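Local coordinates for protein xylulose kinase (Bifidobacterium adolescentis ATCC 15703, PDB 3I8B) that probably phosphorylates D-xylulose at the expense of ATP, giving D-xylulose 5-phosphate and ADP, as a member of the FGGY family of carbohydrate kinases, at residues R125-W130 with G135-A140. Residues are numbered along the deposited sequence; the frame is centred on the assembly and turned at random.
Sequences RGKQRW and GSSPVA
P138 lies over one face of the W130 indole, and this proline-tryptophan pair is the tight half of a contact in which a helix's last turns are covered by the chain that leaves it. P138 CG stands 3.5 Å from the centroid of the five-membered ring, 4° off its normal, a CH-pi contact with good geometry, while P138 CD comes to 3.3 Å from W130 CG. CG anti to the carbonyl carbon (chi1 -83°) carries the indole toward the loop, where the proline meets its face. Its NE1 is hydrogen-bonded to L105 O of helix 99-110, which anchors the ring's polar edge. S136 O approaches W130 CB at 3.5 Å and is buried without a polar partner.

Packing thins toward K127. Here S137 OG lies alongside the lysine's first methylenes, 3.4 Å from K127 CG, and the extended chain then leads away from the loop on the partly exposed side. The reversal begins at G135, whose positive phi (102°) takes the chain out of helix 122-134. Side chains of W130, K127, S137 and P138 also touch helix 99-110. S136 lies about 7 Å, side chain to side chain, from H75, a predicted substrate-binding residue, placing this glycine-terminated helix C-terminus, its following loop packed back on the helix, in the FGGY N-terminal domain.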
loop_
_atom_site.group_PDB
_atom_site.type_symbol
_atom_site.label_atom_id
_atom_site.label_comp_id
_atom_site.label_asym_id
_atom_site.label_seq_id
_atom_site.Cartn_x
_atom_site.Cartn_y
_atom_site.Cartn_z
ATOM N N ARG A 125 -7.182 -17.132 16.477
ATOM C CA ARG A 125 -6.826 -18.289 15.674
ATOM C C ARG A 125 -7.113 -18.038 14.190
ATOM O O ARG A 125 -6.329 -18.421 13.323
ATOM C CB ARG A 125 -7.558 -19.536 16.181
ATOM C CG ARG A 125 -7.229 -20.804 15.422
ATOM C CD ARG A 125 -7.710 -22.042 16.154
ATOM N NE ARG A 125 -9.167 -22.161 16.195
ATOM C CZ ARG A 125 -9.882 -22.163 17.317
ATOM N NH1 ARG A 125 -9.267 -22.036 18.483
ATOM N NH2 ARG A 125 -11.208 -22.285 17.275
ATOM N N GLY A 126 -8.232 -17.380 13.909
ATOM C CA GLY A 126 -8.588 -17.051 12.546
ATOM C C GLY A 126 -7.596 -16.054 11.978
ATOM O O GLY A 126 -7.152 -16.202 10.849
ATOM N N LYS A 127 -7.247 -15.041 12.767
ATOM C CA LYS A 127 -6.259 -14.065 12.327
ATOM C C LYS A 127 -4.957 -14.764 11.964
ATOM O O LYS A 127 -4.395 -14.510 10.911
ATOM C CB LYS A 127 -6.014 -12.985 13.386
ATOM C CG LYS A 127 -7.175 -12.023 13.570
ATOM C CD LYS A 127 -6.839 -10.946 14.605
ATOM C CE LYS A 127 -7.982 -9.948 14.744
ATOM N NZ LYS A 127 -8.034 -9.359 16.114
ATOM N N GLN A 128 -4.495 -15.662 12.825
ATOM C CA GLN A 128 -3.240 -16.367 12.597
ATOM C C GLN A 128 -3.278 -17.236 11.344
ATOM O O GLN A 128 -2.283 -17.338 10.615
ATOM C CB GLN A 128 -2.894 -17.222 13.819
ATOM C CG GLN A 128 -1.860 -18.298 13.556
ATOM C CD GLN A 128 -1.427 -18.993 14.829
ATOM O OE1 GLN A 128 -1.188 -18.343 15.853
ATOM N NE2 GLN A 128 -1.332 -20.318 14.780
ATOM N N ARG A 129 -4.418 -17.873 11.098
ATOM C CA ARG A 129 -4.571 -18.730 9.921
ATOM C C ARG A 129 -4.571 -17.922 8.615
ATOM O O ARG A 129 -4.082 -18.398 7.577
ATOM C CB ARG A 129 -5.839 -19.580 10.036
ATOM C CG ARG A 129 -5.683 -20.798 10.960
ATOM C CD ARG A 129 -7.055 -21.410 11.325
ATOM N NE ARG A 129 -6.904 -22.611 12.147
ATOM C CZ ARG A 129 -7.904 -23.237 12.760
ATOM N NH1 ARG A 129 -9.147 -22.784 12.648
ATOM N NH2 ARG A 129 -7.657 -24.324 13.484
ATOM N N TRP A 130 -5.121 -16.713 8.663
ATOM C CA TRP A 130 -5.082 -15.815 7.506
ATOM C C TRP A 130 -3.656 -15.366 7.212
ATOM O O TRP A 130 -3.199 -15.405 6.062
ATOM C CB TRP A 130 -5.999 -14.595 7.706
ATOM C CG TRP A 130 -7.420 -14.884 7.363
ATOM C CD1 TRP A 130 -8.466 -15.082 8.240
ATOM C CD2 TRP A 130 -7.965 -15.035 6.046
ATOM N NE1 TRP A 130 -9.622 -15.341 7.535
ATOM C CE2 TRP A 130 -9.340 -15.323 6.192
ATOM C CE3 TRP A 130 -7.425 -14.944 4.758
ATOM C CZ2 TRP A 130 -10.180 -15.525 5.096
ATOM C CZ3 TRP A 130 -8.262 -15.153 3.666
ATOM C CH2 TRP A 130 -9.623 -15.441 3.844
ATOM N N GLY A 135 -0.504 -14.055 4.162
ATOM C CA GLY A 135 0.327 -12.966 4.659
ATOM C C GLY A 135 -0.343 -11.894 5.512
ATOM O O GLY A 135 0.348 -11.182 6.261
ATOM N N SER A 136 -1.667 -11.740 5.397
ATOM C CA SER A 136 -2.355 -10.665 6.107
ATOM C C SER A 136 -3.701 -11.087 6.689
ATOM O O SER A 136 -4.417 -11.928 6.128
ATOM C CB SER A 136 -2.584 -9.444 5.198
ATOM O OG SER A 136 -1.417 -9.075 4.481
ATOM N N SER A 137 -4.047 -10.475 7.815
ATOM C CA SER A 137 -5.349 -10.686 8.430
ATOM C C SER A 137 -6.390 -9.707 7.859
ATOM O O SER A 137 -6.147 -8.491 7.818
ATOM C CB SER A 137 -5.231 -10.542 9.945
ATOM O OG SER A 137 -6.492 -10.720 10.556
ATOM N N PRO A 138 -7.561 -10.231 7.428
ATOM C CA PRO A 138 -8.586 -9.435 6.737
ATOM C C PRO A 138 -8.922 -8.095 7.395
ATOM O O PRO A 138 -9.090 -8.003 8.614
ATOM C CB PRO A 138 -9.816 -10.356 6.747
ATOM C CG PRO A 138 -9.258 -11.706 6.757
ATOM C CD PRO A 138 -7.981 -11.634 7.577
ATOM N N VAL A 139 -8.980 -7.056 6.568
ATOM C CA VAL A 139 -9.560 -5.770 6.944
ATOM C C VAL A 139 -10.422 -5.368 5.759
ATOM O O VAL A 139 -10.323 -5.967 4.688
ATOM C CB VAL A 139 -8.492 -4.674 7.254
ATOM C CG1 VAL A 139 -7.752 -4.982 8.554
ATOM C CG2 VAL A 139 -7.502 -4.522 6.102
ATOM N N ALA A 140 -11.268 -4.374 5.949
ATOM C CA ALA A 140 -12.175 -3.915 4.901
ATOM C C ALA A 140 -11.463 -3.536 3.602
ATOM O O ALA A 140 -12.069 -3.573 2.529
ATOM C CB ALA A 140 -13.001 -2.732 5.406
#